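Local structure of type II restriction enzyme NlaIV (6QM2) at residues 6-12 with 79-83; 22-28 with 137-143. The protein recognises the double-stranded DNA sequence 5'-GGNNCC-3' and cuts it in the middle, after the third base, leaving blunt ends with 5'-phosphates. All coordinates share one frame; numbering follows the deposited sequence.

Contact 1 (6-12 with 79-83)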
ATOM      1  N   LYS A   6     -29.353  -7.957 -17.544  1.00143.89           N
ATOM      2  CA  LYS A   6     -29.404  -8.001 -16.069  1.00136.60           C
ATOM      3  C   LYS A   6     -29.054  -9.409 -15.596  1.00129.79           C
ATOM      4  O   LYS A   6     -29.714 -10.369 -15.996  1.00130.77           O
ATOM      5  CB  LYS A   6     -30.801  -7.653 -15.539  1.00139.73           C
ATOM      6  CG  LYS A   6     -31.047  -6.182 -15.251  1.00146.50           C
ATOM      7  CD  LYS A   6     -32.325  -6.015 -14.438  1.00152.57           C
ATOM      8  CE  LYS A   6     -32.669  -4.553 -14.208  1.00157.76           C
ATOM      9  NZ  LYS A   6     -33.731  -4.376 -13.176  1.00156.57           N
ATOM     10  N   LEU A   7     -28.039  -9.526 -14.741  1.00125.99           N
ATOM     11  CA  LEU A   7     -27.641 -10.816 -14.165  1.00122.45           C
ATOM     12  C   LEU A   7     -27.800 -10.860 -12.641  1.00115.67           C
ATOM     13  O   LEU A   7     -27.914  -9.827 -11.970  1.00104.05           O
ATOM     14  CB  LEU A   7     -26.200 -11.172 -14.571  1.00124.65           C
ATOM     15  CG  LEU A   7     -26.050 -12.234 -15.668  1.00127.45           C
ATOM     16  CD1 LEU A   7     -26.812 -11.839 -16.925  1.00132.97           C
ATOM     17  CD2 LEU A   7     -24.584 -12.496 -15.995  1.00128.85           C
ATOM     18  N   THR A   8     -27.824 -12.087 -12.126  1.00114.35           N
ATOM     19  CA  THR A   8     -27.809 -12.357 -10.690  1.00117.70           C
ATOM     20  C   THR A   8     -26.419 -12.864 -10.272  1.00118.89           C
ATOM     21  O   THR A   8     -25.601 -13.239 -11.119  1.00122.94           O
ATOM     22  CB  THR A   8     -28.929 -13.347 -10.274  1.00118.10           C
ATOM     23  OG1 THR A   8     -29.025 -13.383  -8.846  1.00135.75           O
ATOM     24  CG2 THR A   8     -28.689 -14.769 -10.783  1.00113.42           C
ATOM     25  N   ALA A   9     -26.164 -12.862  -8.966  1.00113.57           N
ATOM     26  CA  ALA A   9     -24.866 -13.252  -8.406  1.00111.36           C
ATOM     27  C   ALA A   9     -24.441 -14.678  -8.771  1.00111.44           C
ATOM     28  O   ALA A   9     -23.260 -14.928  -9.011  1.00111.74           O
ATOM     29  CB  ALA A   9     -24.881 -13.086  -6.894  1.00111.79           C
ATOM     30  N   GLN A  10     -25.403 -15.599  -8.810  1.00114.67           N
ATOM     31  CA  GLN A  10     -25.142 -16.994  -9.192  1.00115.34           C
ATOM     32  C   GLN A  10     -24.796 -17.128 -10.683  1.00117.11           C
ATOM     33  O   GLN A  10     -23.965 -17.959 -11.055  1.00115.91           O
ATOM     34  CB  GLN A  10     -26.347 -17.880  -8.835  1.00114.55           C
ATOM     35  CG  GLN A  10     -26.148 -19.378  -9.046  1.00113.83           C
ATOM     36  CD  GLN A  10     -25.166 -20.001  -8.072  1.00112.33           C
ATOM     37  OE1 GLN A  10     -25.301 -19.856  -6.858  1.00117.23           O
ATOM     38  NE2 GLN A  10     -24.183 -20.720  -8.600  1.00109.37           N
ATOM     39  N   GLN A  11     -25.437 -16.320 -11.527  1.00118.23           N
ATOM     40  CA  GLN A  11     -25.127 -16.287 -12.959  1.00123.43           C
ATOM     41  C   GLN A  11     -23.721 -15.724 -13.199  1.00124.96           C
ATOM     42  O   GLN A  11     -22.992 -16.231 -14.050  1.00128.01           O
ATOM     43  CB  GLN A  11     -26.170 -15.472 -13.738  1.00128.50           C
ATOM     44  CG  GLN A  11     -27.515 -16.173 -13.906  1.00130.02           C
ATOM     45  CD  GLN A  11     -28.591 -15.272 -14.502  1.00132.11           C
ATOM     46  OE1 GLN A  11     -28.749 -14.111 -14.114  1.00127.75           O
ATOM     47  NE2 GLN A  11     -29.348 -15.812 -15.450  1.00138.07           N
ATOM     48  N   ILE A  12     -23.353 -14.687 -12.440  1.00122.39           N
ATOM     49  CA  ILE A  12     -22.002 -14.100 -12.495  1.00115.31           C
ATOM     50  C   ILE A  12     -20.950 -15.104 -12.013  1.00111.80           C
ATOM     51  O   ILE A  12     -19.900 -15.246 -12.639  1.00108.71           O
ATOM     52  CB  ILE A  12     -21.908 -12.787 -11.674  1.00113.46           C
ATOM     53  CG1 ILE A  12     -22.751 -11.691 -12.337  1.00114.21           C
ATOM     54  CG2 ILE A  12     -20.464 -12.307 -11.554  1.00114.95           C
ATOM     55  CD1 ILE A  12     -23.037 -10.501 -11.445  1.00116.12           C
ATOM     56  N   LEU A  79     -26.696  -5.374  -8.238  1.00 96.27           N
ATOM     57  CA  LEU A  79     -26.966  -6.021  -9.538  1.00101.60           C
ATOM     58  C   LEU A  79     -28.363  -5.730 -10.132  1.00105.92           C
ATOM     59  O   LEU A  79     -28.627  -6.078 -11.289  1.00104.28           O
ATOM     60  CB  LEU A  79     -26.749  -7.535  -9.438  1.00 99.77           C
ATOM     61  CG  LEU A  79     -25.350  -7.978  -9.003  1.00 99.97           C
ATOM     62  CD1 LEU A  79     -25.306  -9.489  -8.811  1.00101.58           C
ATOM     63  CD2 LEU A  79     -24.300  -7.528 -10.012  1.00 98.86           C
ATOM     64  N   ASN A  80     -29.242  -5.112  -9.339  1.00105.72           N
ATOM     65  CA  ASN A  80     -30.574  -4.701  -9.772  1.00105.44           C
ATOM     66  C   ASN A  80     -30.704  -3.194  -9.521  1.00104.77           C
ATOM     67  O   ASN A  80     -30.864  -2.763  -8.376  1.00104.35           O
ATOM     68  CB  ASN A  80     -31.616  -5.499  -8.979  1.00109.51           C
ATOM     69  CG  ASN A  80     -33.031  -5.330  -9.504  1.00107.92           C
ATOM     70  OD1 ASN A  80     -33.411  -4.277 -10.022  1.00108.87           O
ATOM     71  ND2 ASN A  80     -33.831  -6.375  -9.345  1.00107.87           N
ATOM     72  N   LYS A  81     -30.624  -2.401 -10.591  1.00107.65           N
ATOM     73  CA  LYS A  81     -30.675  -0.927 -10.494  1.00112.14           C
ATOM     74  C   LYS A  81     -31.979  -0.386  -9.897  1.00112.07           C
ATOM     75  O   LYS A  81     -31.972   0.649  -9.224  1.00103.85           O
ATOM     76  CB  LYS A  81     -30.434  -0.279 -11.866  1.00115.88           C
ATOM     77  CG  LYS A  81     -28.994  -0.370 -12.355  1.00120.62           C
ATOM     78  CD  LYS A  81     -28.804   0.226 -13.748  1.00125.67           C
ATOM     79  CE  LYS A  81     -28.811   1.751 -13.761  1.00128.73           C
ATOM     80  NZ  LYS A  81     -27.541   2.358 -13.275  1.00129.53           N
ATOM     81  N   LYS A  82     -33.085  -1.088 -10.152  1.00119.66           N
ATOM     82  CA  LYS A  82     -34.411  -0.691  -9.660  1.00125.37           C
ATOM     83  C   LYS A  82     -34.724  -1.183  -8.241  1.00121.98           C
ATOM     84  O   LYS A  82     -35.537  -0.568  -7.547  1.00119.79           O
ATOM     85  CB  LYS A  82     -35.504  -1.158 -10.630  1.00136.51           C
ATOM     86  CG  LYS A  82     -35.517  -0.390 -11.943  1.00144.37           C
ATOM     87  CD  LYS A  82     -36.722  -0.749 -12.796  1.00152.14           C
ATOM     88  CE  LYS A  82     -36.902   0.241 -13.936  1.00157.29           C
ATOM     89  NZ  LYS A  82     -38.107  -0.070 -14.754  1.00161.65           N
ATOM     90  N   ASP A  83     -34.092  -2.282  -7.821  1.00119.64           N
ATOM     91  CA  ASP A  83     -34.275  -2.835  -6.472  1.00116.26           C
ATOM     92  C   ASP A  83     -32.923  -2.928  -5.752  1.00115.17           C
ATOM     93  O   ASP A  83     -32.182  -3.902  -5.904  1.00114.20           O
ATOM     94  CB  ASP A  83     -34.962  -4.210  -6.548  1.00112.85           C
ATOM     95  CG  ASP A  83     -35.565  -4.657  -5.214  1.00109.36           C
ATOM     96  OD1 ASP A  83     -35.382  -3.974  -4.180  1.00103.49           O
ATOM     97  OD2 ASP A  83     -36.241  -5.708  -5.208  1.00108.02           O
TER
HETATM   98  O   HOH W   1     -27.056  -7.379 -13.119  1.00 89.01           O
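Leu79 runs its side chain against the start of the helix that begins at Ala9, and CB and the two methyls do the touching. CB lies 3.6 Å from Leu7 O, in van der Waals contact with that carbonyl. CG is placed anti to the carbonyl carbon of Leu79 (chi1 -58°), which carries the two methyls toward the first helical turn. CD1 comes 3.5 Å from Ala9 N and also touches Ala9 CB. CD2 meets Ile12 CD1 at 3.5 Å, the two side chains end to end, and Ile12 CD1 touches both leucine methyls.

The polar part of the contact lies further out. Lys6, stretched out past CG, crosses Asn80 at a slant and gives a hydrogen bond from NZ to Asn80 OD1 at 3.2 Å. The ammonium comes from above the carbonyl plane, 61° out of it, rather than onto a lone pair. Asp83 N reaches the same Asn80 OD1 from the opposite face at 3.0 Å, so the oxygen takes one bond on each face; the bond from Asp83 N is an Asx motif at the 80-83 turn. A water accepts from Leu7 N at 2.9 Å and lies 2.7 Å from Leu79 O, linking the two backbones.

Thr8 holds the N-cap position without a capping bond from its side chain; its OG1 bonds to Glu87 instead, while Thr8 N is bound to Gln11 OE1 at 3.0 Å, on a lone pair in the carbonyl plane. The contact thus joins the front of helix 9-18 to the loop between strands 77-78 and 88-95. Ile12 also packs on Trp57 and Leu58 of helix 44-60, and Leu79 bonds through its backbone to Glu87, just before strand 88-95.

Contact 2 (22-28 with 137-143); sequences ILSANGQ and NVTIKDL
Gly27 and Val138 form a single antiparallel bridge, a hydrogen-bonded pair. Gly27 N donates to Val138 O at 3.0 Å, and Val138 N returns to Gly27 O at 2.6 Å. Asn137 CA adds a CA-H...O contact to Gly27 O at 3.5 Å.

Apolar packing takes over toward residue 22. Ile22 CG1, anti to its own backbone nitrogen (chi1 -160°), lies 3.8 Å from Ile140 CG1, the two side chains crossing at an angle. The other branch, Ile22 CG2, meets Leu143 CD2 at 4.0 Å, those side chains being roughly perpendicular. Leu23 CD2 lies 3.9 Å from Lys141 O, at the classic beta bulge that Lys141 and Asp142 make opposite Gly129.

Strand 138-147 is an outermost strand of the mixed sheet within this chain, beside strand 124-132. Leu17 of helix 9-18 touches Ile22, Leu23 and Leu143, and helix 44-60 adds Trp53 against Ile22 and Val46 against Val138. Gly27 and Gln28 also pair antiparallel with a strand of the second subunit, so strand 27-33 carries its sheet on across the interface between the subunits.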
ATOM      1  N   ILE A  22     -11.996 -18.792 -15.099  1.00133.16           N
ATOM      2  CA  ILE A  22     -11.224 -18.034 -14.110  1.00127.95           C
ATOM      3  C   ILE A  22     -10.185 -18.894 -13.371  1.00126.17           C
ATOM      4  O   ILE A  22      -9.107 -18.398 -13.043  1.00127.47           O
ATOM      5  CB  ILE A  22     -12.169 -17.313 -13.101  1.00125.90           C
ATOM      6  CG1 ILE A  22     -11.463 -16.155 -12.376  1.00120.85           C
ATOM      7  CG2 ILE A  22     -12.784 -18.295 -12.105  1.00128.86           C
ATOM      8  CD1 ILE A  22     -11.364 -14.886 -13.194  1.00120.52           C
ATOM      9  N   LEU A  23     -10.493 -20.171 -13.135  1.00123.94           N
ATOM     10  CA  LEU A  23      -9.590 -21.057 -12.386  1.00129.83           C
ATOM     11  C   LEU A  23      -8.289 -21.368 -13.128  1.00136.40           C
ATOM     12  O   LEU A  23      -7.235 -21.497 -12.504  1.00140.46           O
ATOM     13  CB  LEU A  23     -10.293 -22.366 -12.014  1.00129.25           C
ATOM     14  CG  LEU A  23     -11.514 -22.258 -11.097  1.00131.60           C
ATOM     15  CD1 LEU A  23     -12.024 -23.655 -10.776  1.00134.16           C
ATOM     16  CD2 LEU A  23     -11.206 -21.487  -9.818  1.00128.75           C
ATOM     17  N   SER A  24      -8.374 -21.485 -14.451  1.00143.57           N
ATOM     18  CA  SER A  24      -7.206 -21.722 -15.306  1.00143.20           C
ATOM     19  C   SER A  24      -6.600 -20.437 -15.904  1.00138.23           C
ATOM     20  O   SER A  24      -5.598 -20.507 -16.616  1.00143.20           O
ATOM     21  CB  SER A  24      -7.590 -22.701 -16.424  1.00143.41           C
ATOM     22  OG  SER A  24      -8.790 -22.295 -17.059  1.00142.76           O
ATOM     23  N   ALA A  25      -7.186 -19.274 -15.607  1.00133.93           N
ATOM     24  CA  ALA A  25      -6.733 -18.002 -16.185  1.00132.69           C
ATOM     25  C   ALA A  25      -5.450 -17.500 -15.536  1.00128.15           C
ATOM     26  O   ALA A  25      -5.153 -17.834 -14.384  1.00125.63           O
ATOM     27  CB  ALA A  25      -7.819 -16.938 -16.067  1.00133.30           C
ATOM     28  N   ASN A  26      -4.699 -16.700 -16.290  0.50125.96           N
ATOM     29  CA  ASN A  26      -3.462 -16.086 -15.815  0.50125.10           C
ATOM     30  C   ASN A  26      -3.609 -14.570 -15.918  0.50123.75           C
ATOM     31  O   ASN A  26      -4.343 -14.071 -16.772  0.50122.37           O
ATOM     32  CB  ASN A  26      -2.265 -16.580 -16.637  0.50123.40           C
ATOM     33  CG  ASN A  26      -1.920 -18.038 -16.360  0.50119.54           C
ATOM     34  OD1 ASN A  26      -1.989 -18.505 -15.220  0.50115.45           O
ATOM     35  ND2 ASN A  26      -1.534 -18.761 -17.405  0.50115.63           N
ATOM     36  N   GLY A  27      -2.914 -13.851 -15.040  1.00125.40           N
ATOM     37  CA  GLY A  27      -2.984 -12.388 -14.988  1.00124.85           C
ATOM     38  C   GLY A  27      -1.796 -11.789 -14.264  1.00124.09           C
ATOM     39  O   GLY A  27      -1.015 -12.514 -13.653  1.00124.39           O
ATOM     40  N   GLN A  28      -1.662 -10.466 -14.325  1.00123.91           N
ATOM     41  CA  GLN A  28      -0.516  -9.771 -13.725  1.00122.52           C
ATOM     42  C   GLN A  28      -0.679  -8.249 -13.715  1.00119.70           C
ATOM     43  O   GLN A  28      -1.274  -7.676 -14.629  1.00115.87           O
ATOM     44  CB  GLN A  28       0.772 -10.138 -14.472  1.00127.68           C
ATOM     45  CG  GLN A  28       0.656 -10.087 -15.990  1.00131.06           C
ATOM     46  CD  GLN A  28       1.980 -10.345 -16.681  1.00133.68           C
ATOM     47  OE1 GLN A  28       2.416  -9.553 -17.517  1.00132.14           O
ATOM     48  NE2 GLN A  28       2.631 -11.455 -16.332  1.00132.75           N
ATOM     49  N   ASN A 137       3.096 -13.543 -11.672  0.50132.47           N
ATOM     50  CA  ASN A 137       1.890 -14.010 -12.355  0.50130.08           C
ATOM     51  C   ASN A 137       0.802 -14.343 -11.333  0.50130.25           C
ATOM     52  O   ASN A 137       0.975 -15.236 -10.499  0.50128.33           O
ATOM     53  CB  ASN A 137       2.193 -15.239 -13.217  0.50126.48           C
ATOM     54  CG  ASN A 137       1.155 -15.456 -14.306  0.50122.67           C
ATOM     55  OD1 ASN A 137       0.478 -16.484 -14.340  0.50117.65           O
ATOM     56  ND2 ASN A 137       1.018 -14.478 -15.198  0.50116.39           N
ATOM     57  N   VAL A 138      -0.309 -13.612 -11.404  1.00131.42           N
ATOM     58  CA  VAL A 138      -1.458 -13.804 -10.510  1.00127.01           C
ATOM     59  C   VAL A 138      -2.379 -14.880 -11.080  1.00122.27           C
ATOM     60  O   VAL A 138      -2.665 -14.882 -12.279  1.00121.36           O
ATOM     61  CB  VAL A 138      -2.277 -12.500 -10.341  1.00128.36           C
ATOM     62  CG1 VAL A 138      -3.446 -12.712  -9.380  1.00131.31           C
ATOM     63  CG2 VAL A 138      -1.387 -11.352  -9.866  1.00127.62           C
ATOM     64  N   THR A 139      -2.839 -15.786 -10.218  1.00119.62           N
ATOM     65  CA  THR A 139      -3.845 -16.787 -10.585  1.00121.93           C
ATOM     66  C   THR A 139      -4.925 -16.872  -9.504  1.00124.56           C
ATOM     67  O   THR A 139      -4.651 -16.622  -8.327  1.00129.86           O
ATOM     68  CB  THR A 139      -3.222 -18.187 -10.800  1.00120.96           C
ATOM     69  OG1 THR A 139      -2.599 -18.644  -9.592  1.00115.95           O
ATOM     70  CG2 THR A 139      -2.191 -18.153 -11.916  1.00122.76           C
ATOM     71  N   ILE A 140      -6.143 -17.219  -9.918  1.00120.74           N
ATOM     72  CA  ILE A 140      -7.265 -17.428  -9.003  1.00115.67           C
ATOM     73  C   ILE A 140      -7.351 -18.922  -8.710  1.00114.32           C
ATOM     74  O   ILE A 140      -7.917 -19.681  -9.495  1.00117.23           O
ATOM     75  CB  ILE A 140      -8.599 -16.918  -9.604  1.00113.97           C
ATOM     76  CG1 ILE A 140      -8.459 -15.475 -10.135  1.00115.70           C
ATOM     77  CG2 ILE A 140      -9.728 -17.037  -8.586  1.00113.06           C
ATOM     78  CD1 ILE A 140      -7.883 -14.472  -9.155  1.00115.56           C
ATOM     79  N   LYS A 141      -6.773 -19.337  -7.587  1.00119.12           N
ATOM     80  CA  LYS A 141      -6.755 -20.754  -7.190  1.00125.37           C
ATOM     81  C   LYS A 141      -8.139 -21.291  -6.823  1.00121.41           C
ATOM     82  O   LYS A 141      -8.463 -22.432  -7.146  1.00124.52           O
ATOM     83  CB  LYS A 141      -5.776 -20.991  -6.030  1.00133.88           C
ATOM     84  CG  LYS A 141      -4.305 -20.925  -6.437  1.00143.33           C
ATOM     85  CD  LYS A 141      -3.376 -21.406  -5.326  1.00148.59           C
ATOM     86  CE  LYS A 141      -3.313 -22.928  -5.239  1.00151.46           C
ATOM     87  NZ  LYS A 141      -2.918 -23.401  -3.882  1.00151.52           N
ATOM     88  N   ASP A 142      -8.939 -20.471  -6.142  1.00121.56           N
ATOM     89  CA  ASP A 142     -10.313 -20.821  -5.773  1.00118.81           C
ATOM     90  C   ASP A 142     -11.264 -19.643  -6.001  1.00116.06           C
ATOM     91  O   ASP A 142     -10.848 -18.482  -5.992  1.00111.74           O
ATOM     92  CB  ASP A 142     -10.378 -21.233  -4.300  1.00118.75           C
ATOM     93  CG  ASP A 142      -9.790 -22.609  -4.042  1.00119.32           C
ATOM     94  OD1 ASP A 142     -10.251 -23.582  -4.672  1.00123.20           O
ATOM     95  OD2 ASP A 142      -8.883 -22.722  -3.186  1.00116.54           O
ATOM     96  N   LEU A 143     -12.538 -19.965  -6.216  1.00115.53           N
ATOM     97  CA  LEU A 143     -13.611 -18.969  -6.271  1.00111.68           C
ATOM     98  C   LEU A 143     -14.826 -19.513  -5.527  1.00109.93           C
ATOM     99  O   LEU A 143     -15.172 -20.688  -5.674  1.00110.68           O
ATOM    100  CB  LEU A 143     -13.979 -18.632  -7.718  1.00108.63           C
ATOM    101  CG  LEU A 143     -14.874 -17.399  -7.918  1.00110.76           C
ATOM    102  CD1 LEU A 143     -14.109 -16.111  -7.652  1.00113.02           C
ATOM    103  CD2 LEU A 143     -15.468 -17.362  -9.319  1.00110.77           C
TER

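In the fold
The two contacts flank helix 9-18 in the chain: contact 1 uses its first turn and the residues just before it, contact 2 the stretch between it and strand 27-33 together with the start of that strand. Their centres are 24 Å apart and they do not touch, yet helix 44-60 packs on isoleucines of both. Each is partly buried, with apolar residues inside and exposed residues at the margin. Contact 1 lies among loops, where side-chain hydrogen bonding and a water supplement one leucine. Contact 2 buries nearly twice the surface, 523 against 278 Å², and combines one antiparallel backbone bridge with apolar packing at the sheet edge; it alone reaches the second subunit.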